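Local coordinates for protein mannitol dehydrogenase (Pseudomonas fluorescens, PDB 1LJ8) that probably catalyses the NAD-dependent interconversion of mannitol and fructose, at residues A[367-370]-A[371-375]; A[317-320]-A[321-325]. All blocks are in the same frame, centred on the assembly; numbering follows the deposited sequence.

Contact 1 (367-370 with 371-375) and contact 2 (317-320 with 321-325) lie side by side in the C-terminal part of the chain, with centres about 11 Å apart. They are joined directly. D369 O and V318 N are 2.9 Å apart, a probable backbone hydrogen bond. L371 CD2 packs on V318 CG2 at 3.7 Å, and CD2 of F317 packs against the carbonyl oxygens of A368 and D369. Contact 1 reaches the cofactor, because R373 belongs to the NAD pocket. Contact 2 stands one layer back. Its V318 side chain is about 9 Å from NAD and backs the turn that carries D369.

Contact 1. Residues A[367-370]-A[371-375]. With NAD (nicotinamide-adenine-dinucleotide), chain B.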
ATOM      1  N   ILE A 367      16.036   9.306  -2.249  1.00 17.99           N
ATOM      2  CA  ILE A 367      14.864   8.833  -1.485  1.00 18.47           C
ATOM      3  C   ILE A 367      15.169   7.757  -0.455  1.00 17.05           C
ATOM      4  O   ILE A 367      14.520   7.676   0.597  1.00 18.02           O
ATOM      5  CB  ILE A 367      13.738   8.383  -2.481  1.00 18.16           C
ATOM      6  CG1 ILE A 367      12.352   8.216  -1.798  1.00 19.34           C
ATOM      7  CG2 ILE A 367      14.169   7.082  -3.142  1.00 17.34           C
ATOM      8  CD1 ILE A 367      11.844   9.458  -1.064  1.00 19.08           C
ATOM      9  N   ALA A 368      16.132   6.897  -0.735  1.00 17.40           N
ATOM     10  CA  ALA A 368      16.503   5.862   0.212  1.00 15.72           C
ATOM     11  C   ALA A 368      15.308   5.019   0.724  1.00 15.84           C
ATOM     12  O   ALA A 368      15.040   4.892   1.926  1.00 17.12           O
ATOM     13  CB  ALA A 368      17.295   6.495   1.399  1.00 17.43           C
ATOM     14  N   ASP A 369      14.615   4.404  -0.223  1.00 14.89           N
ATOM     15  CA  ASP A 369      13.479   3.552   0.102  1.00 13.09           C
ATOM     16  C   ASP A 369      13.994   2.190   0.549  1.00 13.29           C
ATOM     17  O   ASP A 369      14.829   1.555  -0.105  1.00 13.73           O
ATOM     18  CB  ASP A 369      12.568   3.441  -1.131  1.00 12.77           C
ATOM     19  CG  ASP A 369      11.265   2.719  -0.813  1.00 14.39           C
ATOM     20  OD1 ASP A 369      10.962   2.648   0.387  1.00 13.04           O
ATOM     21  OD2 ASP A 369      10.580   2.243  -1.753  1.00 13.10           O
ATOM     22  N   GLN A 370      13.507   1.738   1.680  1.00 13.22           N
ATOM     23  CA  GLN A 370      14.020   0.525   2.295  1.00 14.96           C
ATOM     24  C   GLN A 370      13.560  -0.815   1.771  1.00 14.99           C
ATOM     25  O   GLN A 370      12.366  -1.038   1.658  1.00 11.94           O
ATOM     26  CB  GLN A 370      13.705   0.546   3.797  1.00 16.29           C
ATOM     27  CG  GLN A 370      14.088   1.857   4.479  1.00 15.52           C
ATOM     28  CD  GLN A 370      12.910   2.843   4.561  1.00 16.08           C
ATOM     29  OE1 GLN A 370      11.832   2.612   4.013  1.00 14.06           O
ATOM     30  NE2 GLN A 370      13.138   3.962   5.275  1.00 16.64           N
ATOM     31  N   LEU A 371      14.500  -1.714   1.464  1.00 12.44           N
ATOM     32  CA  LEU A 371      14.090  -3.028   1.057  1.00 12.36           C
ATOM     33  C   LEU A 371      13.306  -3.691   2.200  1.00 11.93           C
ATOM     34  O   LEU A 371      12.415  -4.504   1.943  1.00 13.23           O
ATOM     35  CB  LEU A 371      15.296  -3.923   0.626  1.00 12.90           C
ATOM     36  CG  LEU A 371      16.006  -3.437  -0.655  1.00 11.84           C
ATOM     37  CD1 LEU A 371      17.019  -4.535  -1.071  1.00 11.70           C
ATOM     38  CD2 LEU A 371      14.970  -3.139  -1.800  1.00 12.37           C
ATOM     39  N   GLU A 372      13.570  -3.335   3.459  1.00 12.23           N
ATOM     40  CA  GLU A 372      12.772  -3.941   4.525  1.00 12.44           C
ATOM     41  C   GLU A 372      11.275  -3.575   4.378  1.00 13.80           C
ATOM     42  O   GLU A 372      10.397  -4.384   4.695  1.00 14.07           O
ATOM     43  CB  GLU A 372      13.252  -3.490   5.894  1.00 14.76           C
ATOM     44  CG  GLU A 372      12.544  -4.290   6.985  1.00 17.98           C
ATOM     45  CD  GLU A 372      13.213  -4.212   8.355  1.00 22.43           C
ATOM     46  OE1 GLU A 372      14.462  -4.191   8.438  1.00 23.89           O
ATOM     47  OE2 GLU A 372      12.469  -4.202   9.355  1.00 22.28           O
ATOM     48  N   ARG A 373      11.016  -2.355   3.891  1.00 11.85           N
ATOM     49  CA  ARG A 373       9.641  -1.920   3.656  1.00 11.17           C
ATOM     50  C   ARG A 373       9.093  -2.693   2.464  1.00 10.69           C
ATOM     51  O   ARG A 373       8.018  -3.265   2.524  1.00 11.60           O
ATOM     52  CB  ARG A 373       9.586  -0.415   3.314  1.00 11.15           C
ATOM     53  CG  ARG A 373       8.164   0.113   3.125  1.00 12.56           C
ATOM     54  CD  ARG A 373       8.156   1.559   2.580  1.00 11.65           C
ATOM     55  NE  ARG A 373       8.496   1.552   1.163  1.00 13.31           N
ATOM     56  CZ  ARG A 373       7.641   1.191   0.208  1.00 13.05           C
ATOM     57  NH1 ARG A 373       6.387   0.794   0.502  1.00 12.49           N
ATOM     58  NH2 ARG A 373       8.033   1.247  -1.061  1.00 15.00           N
ATOM     59  N   VAL A 374       9.829  -2.668   1.362  1.00 11.43           N
ATOM     60  CA  VAL A 374       9.351  -3.365   0.157  1.00 11.86           C
ATOM     61  C   VAL A 374       9.156  -4.880   0.372  1.00 12.21           C
ATOM     62  O   VAL A 374       8.224  -5.509  -0.191  1.00 12.88           O
ATOM     63  CB  VAL A 374      10.310  -3.077  -1.044  1.00 11.92           C
ATOM     64  CG1 VAL A 374       9.735  -3.770  -2.348  1.00 11.83           C
ATOM     65  CG2 VAL A 374      10.352  -1.534  -1.303  1.00 12.01           C
ATOM     66  N   CYS A 375       9.990  -5.480   1.233  1.00 13.76           N
ATOM     67  CA  CYS A 375       9.883  -6.918   1.523  1.00 12.90           C
ATOM     68  C   CYS A 375       8.717  -7.212   2.434  1.00 12.76           C
ATOM     69  O   CYS A 375       8.231  -8.319   2.482  1.00 11.39           O
ATOM     70  CB  CYS A 375      11.097  -7.438   2.332  1.00 12.62           C
ATOM     71  SG  CYS A 375      12.662  -7.492   1.525  1.00 14.35           S
TER
HETATM   72  PA  NAD B1500       2.526   2.182   7.016  1.00 13.45           P
HETATM   73  O1A NAD B1500       3.156   1.011   7.570  1.00 14.98           O
HETATM   74  O2A NAD B1500       3.075   3.558   7.182  1.00 12.44           O
HETATM   75  O5B NAD B1500       1.019   2.292   7.533  1.00 14.96           O
HETATM   76  C5B NAD B1500       0.114   1.156   7.372  1.00 16.33           C
HETATM   77  C4B NAD B1500      -1.124   1.676   8.130  1.00 17.10           C
HETATM   78  O4B NAD B1500      -2.169   0.625   8.003  1.00 17.37           O
HETATM   79  C3B NAD B1500      -0.975   1.801   9.688  1.00 16.09           C
HETATM   80  O3B NAD B1500      -1.781   2.928  10.079  1.00 16.04           O
HETATM   81  C2B NAD B1500      -1.513   0.456  10.198  1.00 18.74           C
HETATM   82  O2B NAD B1500      -1.945   0.504  11.552  1.00 20.22           O
HETATM   83  C1B NAD B1500      -2.696   0.254   9.271  1.00 16.89           C
HETATM   84  N9A NAD B1500      -3.170  -1.089   9.161  1.00 16.81           N
HETATM   85  C8A NAD B1500      -2.505  -2.277   8.936  1.00 16.37           C
HETATM   86  N7A NAD B1500      -3.320  -3.305   8.862  1.00 16.65           N
HETATM   87  C5A NAD B1500      -4.577  -2.751   9.048  1.00 16.72           C
HETATM   88  C6A NAD B1500      -5.828  -3.379   9.050  1.00 15.10           C
HETATM   89  N6A NAD B1500      -6.050  -4.679   8.849  1.00 17.97           N
HETATM   90  N1A NAD B1500      -6.947  -2.591   9.280  1.00 15.92           N
HETATM   91  C2A NAD B1500      -6.836  -1.218   9.491  1.00 17.07           C
HETATM   92  N3A NAD B1500      -5.607  -0.569   9.472  1.00 18.60           N
HETATM   93  C4A NAD B1500      -4.504  -1.397   9.247  1.00 17.29           C
HETATM   94  O3  NAD B1500       2.336   1.869   5.472  1.00 12.18           O
HETATM   95  PN  NAD B1500       2.208   2.840   4.197  1.00 12.57           P
HETATM   96  O1N NAD B1500       3.537   3.032   3.609  1.00 13.89           O
HETATM   97  O2N NAD B1500       1.474   4.032   4.630  1.00 13.14           O
HETATM   98  O5D NAD B1500       1.398   1.953   3.176  1.00 11.96           O
HETATM   99  C5D NAD B1500       0.051   1.641   3.507  1.00 11.80           C
HETATM  100  C4D NAD B1500      -0.564   1.172   2.263  1.00 12.93           C
HETATM  101  O4D NAD B1500      -0.758   2.204   1.273  1.00 12.22           O
HETATM  102  C3D NAD B1500       0.117  -0.018   1.495  1.00 13.01           C
HETATM  103  O3D NAD B1500      -0.116  -1.274   2.122  1.00 11.71           O
HETATM  104  C2D NAD B1500      -0.408   0.134   0.081  1.00 11.01           C
HETATM  105  O2D NAD B1500      -1.630  -0.569  -0.098  1.00 10.34           O
HETATM  106  C1D NAD B1500      -0.585   1.667  -0.068  1.00 12.25           C
HETATM  107  N1N NAD B1500       0.522   2.344  -0.769  1.00 11.57           N
HETATM  108  C2N NAD B1500       1.792   2.601  -0.220  1.00 10.99           C
HETATM  109  C3N NAD B1500       2.744   3.157  -1.035  1.00 13.12           C
HETATM  110  C7N NAD B1500       4.150   3.410  -0.458  1.00 13.05           C
HETATM  111  O7N NAD B1500       5.040   3.717  -1.265  1.00 10.18           O
HETATM  112  N7N NAD B1500       4.410   3.228   0.819  1.00 10.98           N
HETATM  113  C4N NAD B1500       2.456   3.460  -2.453  1.00 13.42           C
HETATM  114  C5N NAD B1500       1.140   3.212  -2.950  1.00 12.27           C
HETATM  115  C6N NAD B1500       0.138   2.643  -2.114  1.00 10.18           C
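The carboxamide oxygen O7N of NAD lies over one face of the R373 guanidinium. The edge of the guanidinium is taken by the carboxylate of D369. The two charged groups lie nearly flat in one plane, 11° apart, and meet side-on. R373 NE bonds to D369 OD1 at 2.8 Å. R373 NH2 bonds to D369 OD2, also at 2.8 Å. Both bonds are nearly straight, and each oxygen uses its syn lone pair. This is a bidentate salt bridge, and it fixes the rotation of the guanidinium. The R373 chain runs extended from the backbone and then bends at chi3 (75°), which turns the NE edge back to D369. R373 NH1 lies on the cofactor side, 3.2 Å from NAD N7N. D369 therefore acts as a second-shell residue that positions a first-shell arginine.

Q370 is the N-cap of the helix. Its O accepts V374 N at 3.0 Å. The same oxygen takes R373 N in a weak bond. The Q370 side chain crosses R373 at about a right angle, and OE1 comes within 3.8 Å of R373 CB. Its NE2 is bonded to the carbonyl of M235. On the side of the guanidinium plane opposite O7N, V374 CG2 lies 3.8 Å from D369 OD2.

Most of the touching residues are buried. L371 and V374 pack on T307 of helix 289-313 and on V318 of helix 318-322. The short helix 371-375 thus rests on these two helices, while D369 and Q370, which lead into it, lie against P234 in the loop that also carries the NAD-binding T233.

Contact 2. Residues A[317-320]-A[321-325]; sequences FVHE and TMNDP
T321 and V318 make the tight part of this short helical turn. T321 OG1 donates to V318 O at 2.7 Å, in the carbonyl plane and on a lone pair. The hydroxyl sits between the backbone N and the carbonyl carbon of its own residue (chi1 70°), which brings it back over the preceding turn. V318 O also takes the backbone N of selenomethionine M322 at 3.3 Å, and weakly that of T321. V318 O thus takes two firm donors and a weak third. The buried side chains of V318, T321 and M322 pack among helices 289-313, 351-362 and 371-375.

The solvent side is looser. Here the H319 and N323 side chains touch only loosely, with N323 ND2 near the edge of the imidazole, 4.2 Å from H319 CD2. Ring and amide planes are steeply inclined, 69° apart. N323 CG comes closer to the backbone, 3.3 Å from H319 O. The amide is held instead by Q365, which takes its ND2. Over one face of the H319 ring lies E320 CG, offset toward the rim. N323 N bonds to E320 O at 3.1 Å, but from well above the carbonyl plane.

Carboxylates serve two helix starts. F317 is the N-cap, and its N donates to E320 OE1 at 3.1 Å. This is the backbone-to-side-chain half of a capping box. The same OE1 also accepts R316 N. D324 caps the next helix through L326 N, and its other oxygen bonds to Y315. The two carboxylates thus accept backbone N-H groups where helices begin, and their negative charge would suit the positive end of each helix dipole.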
ATOM      1  N   PHE A 317      18.560  -0.882   0.256  1.00 15.74           N
ATOM      2  CA  PHE A 317      17.722   0.164  -0.362  1.00 15.49           C
ATOM      3  C   PHE A 317      17.420  -0.166  -1.793  1.00 16.33           C
ATOM      4  O   PHE A 317      18.219  -0.844  -2.462  1.00 16.07           O
ATOM      5  CB  PHE A 317      18.420   1.528  -0.332  1.00 17.53           C
ATOM      6  CG  PHE A 317      18.673   1.989   1.049  1.00 20.41           C
ATOM      7  CD1 PHE A 317      19.872   1.658   1.698  1.00 22.20           C
ATOM      8  CD2 PHE A 317      17.688   2.686   1.742  1.00 22.24           C
ATOM      9  CE1 PHE A 317      20.090   2.022   3.022  1.00 23.88           C
ATOM     10  CE2 PHE A 317      17.890   3.053   3.066  1.00 22.61           C
ATOM     11  CZ  PHE A 317      19.092   2.723   3.711  1.00 22.96           C
ATOM     12  N   VAL A 318      16.281   0.319  -2.269  1.00 14.50           N
ATOM     13  CA  VAL A 318      15.884   0.068  -3.645  1.00 15.08           C
ATOM     14  C   VAL A 318      16.909   0.615  -4.652  1.00 15.45           C
ATOM     15  O   VAL A 318      17.224  -0.066  -5.634  1.00 15.74           O
ATOM     16  CB  VAL A 318      14.483   0.691  -3.938  1.00 12.92           C
ATOM     17  CG1 VAL A 318      14.113   0.513  -5.404  1.00 13.49           C
ATOM     18  CG2 VAL A 318      13.434  -0.024  -3.036  1.00 11.68           C
ATOM     19  N   HIS A 319      17.458   1.803  -4.406  1.00 15.34           N
ATOM     20  CA  HIS A 319      18.415   2.345  -5.375  1.00 17.70           C
ATOM     21  C   HIS A 319      19.678   1.518  -5.493  1.00 17.72           C
ATOM     22  O   HIS A 319      20.326   1.556  -6.540  1.00 17.55           O
ATOM     23  CB  HIS A 319      18.793   3.809  -5.074  1.00 16.15           C
ATOM     24  CG  HIS A 319      19.521   4.006  -3.778  1.00 19.95           C
ATOM     25  ND1 HIS A 319      18.873   4.186  -2.570  1.00 19.95           N
ATOM     26  CD2 HIS A 319      20.846   4.132  -3.515  1.00 20.51           C
ATOM     27  CE1 HIS A 319      19.765   4.417  -1.621  1.00 21.56           C
ATOM     28  NE2 HIS A 319      20.969   4.394  -2.170  1.00 20.86           N
ATOM     29  N   GLU A 320      20.019   0.773  -4.442  1.00 16.95           N
ATOM     30  CA  GLU A 320      21.218  -0.092  -4.478  1.00 18.80           C
ATOM     31  C   GLU A 320      21.006  -1.206  -5.477  1.00 19.99           C
ATOM     32  O   GLU A 320      21.935  -1.559  -6.201  1.00 19.45           O
ATOM     33  CB  GLU A 320      21.500  -0.702  -3.129  1.00 17.93           C
ATOM     34  CG  GLU A 320      21.987   0.375  -2.175  1.00 21.30           C
ATOM     35  CD  GLU A 320      22.195  -0.114  -0.794  1.00 20.61           C
ATOM     36  OE1 GLU A 320      21.620  -1.142  -0.392  1.00 20.92           O
ATOM     37  OE2 GLU A 320      22.939   0.573  -0.061  1.00 25.80           O
ATOM     38  N   THR A 321      19.800  -1.776  -5.514  1.00 17.64           N
ATOM     39  CA  THR A 321      19.547  -2.819  -6.506  1.00 17.76           C
ATOM     40  C   THR A 321      19.609  -2.212  -7.904  1.00 19.26           C
ATOM     41  O   THR A 321      20.044  -2.869  -8.846  1.00 20.03           O
ATOM     42  CB  THR A 321      18.154  -3.512  -6.350  1.00 17.17           C
ATOM     43  OG1 THR A 321      17.087  -2.591  -6.703  1.00 15.93           O
ATOM     44  CG2 THR A 321      18.002  -4.058  -4.922  1.00 16.77           C
HETATM   45  N   MSE A 322      19.217  -0.944  -8.058  1.00 18.03           N
HETATM   46  CA  MSE A 322      19.259  -0.339  -9.368  1.00 18.88           C
HETATM   47  C   MSE A 322      20.690   0.003  -9.775  1.00 18.88           C
HETATM   48  O   MSE A 322      20.908   0.296 -10.969  1.00 21.06           O
HETATM   49  CB  MSE A 322      18.392   0.924  -9.438  1.00 17.35           C
HETATM   50  CG  MSE A 322      16.905   0.655  -9.284  1.00 18.61           C
HETATM   51 SE   MSE A 322      16.145  -0.446 -10.777  1.00 29.07          SE
HETATM   52  CE  MSE A 322      16.321  -2.011  -9.966  1.00 20.60           C
ATOM     53  N   ASN A 323      21.623  -0.018  -8.816  1.00 19.03           N
ATOM     54  CA  ASN A 323      23.042   0.238  -9.148  1.00 21.83           C
ATOM     55  C   ASN A 323      23.738  -1.091  -9.499  1.00 21.67           C
ATOM     56  O   ASN A 323      24.939  -1.110  -9.785  1.00 21.33           O
ATOM     57  CB  ASN A 323      23.783   0.949  -7.998  1.00 22.14           C
ATOM     58  CG  ASN A 323      23.263   2.389  -7.778  1.00 24.91           C
ATOM     59  OD1 ASN A 323      22.731   3.003  -8.703  1.00 26.72           O
ATOM     60  ND2 ASN A 323      23.414   2.909  -6.565  1.00 25.95           N
ATOM     61  N   ASP A 324      22.977  -2.188  -9.474  1.00 19.93           N
ATOM     62  CA  ASP A 324      23.499  -3.515  -9.848  1.00 20.24           C
ATOM     63  C   ASP A 324      22.919  -3.835 -11.235  1.00 21.17           C
ATOM     64  O   ASP A 324      21.713  -4.117 -11.387  1.00 19.02           O
ATOM     65  CB  ASP A 324      23.059  -4.571  -8.818  1.00 20.73           C
ATOM     66  CG  ASP A 324      23.733  -5.922  -9.058  1.00 19.82           C
ATOM     67  OD1 ASP A 324      23.892  -6.295 -10.237  1.00 20.24           O
ATOM     68  OD2 ASP A 324      24.097  -6.607  -8.079  1.00 17.77           O
ATOM     69  N   PRO A 325      23.765  -3.818 -12.282  1.00 19.19           N
ATOM     70  CA  PRO A 325      23.196  -4.095 -13.595  1.00 19.83           C
ATOM     71  C   PRO A 325      22.498  -5.424 -13.781  1.00 17.76           C
ATOM     72  O   PRO A 325      21.662  -5.535 -14.666  1.00 18.99           O
ATOM     73  CB  PRO A 325      24.400  -3.928 -14.562  1.00 21.09           C
ATOM     74  CG  PRO A 325      25.383  -3.079 -13.782  1.00 21.85           C
ATOM     75  CD  PRO A 325      25.216  -3.555 -12.362  1.00 21.65           C
TER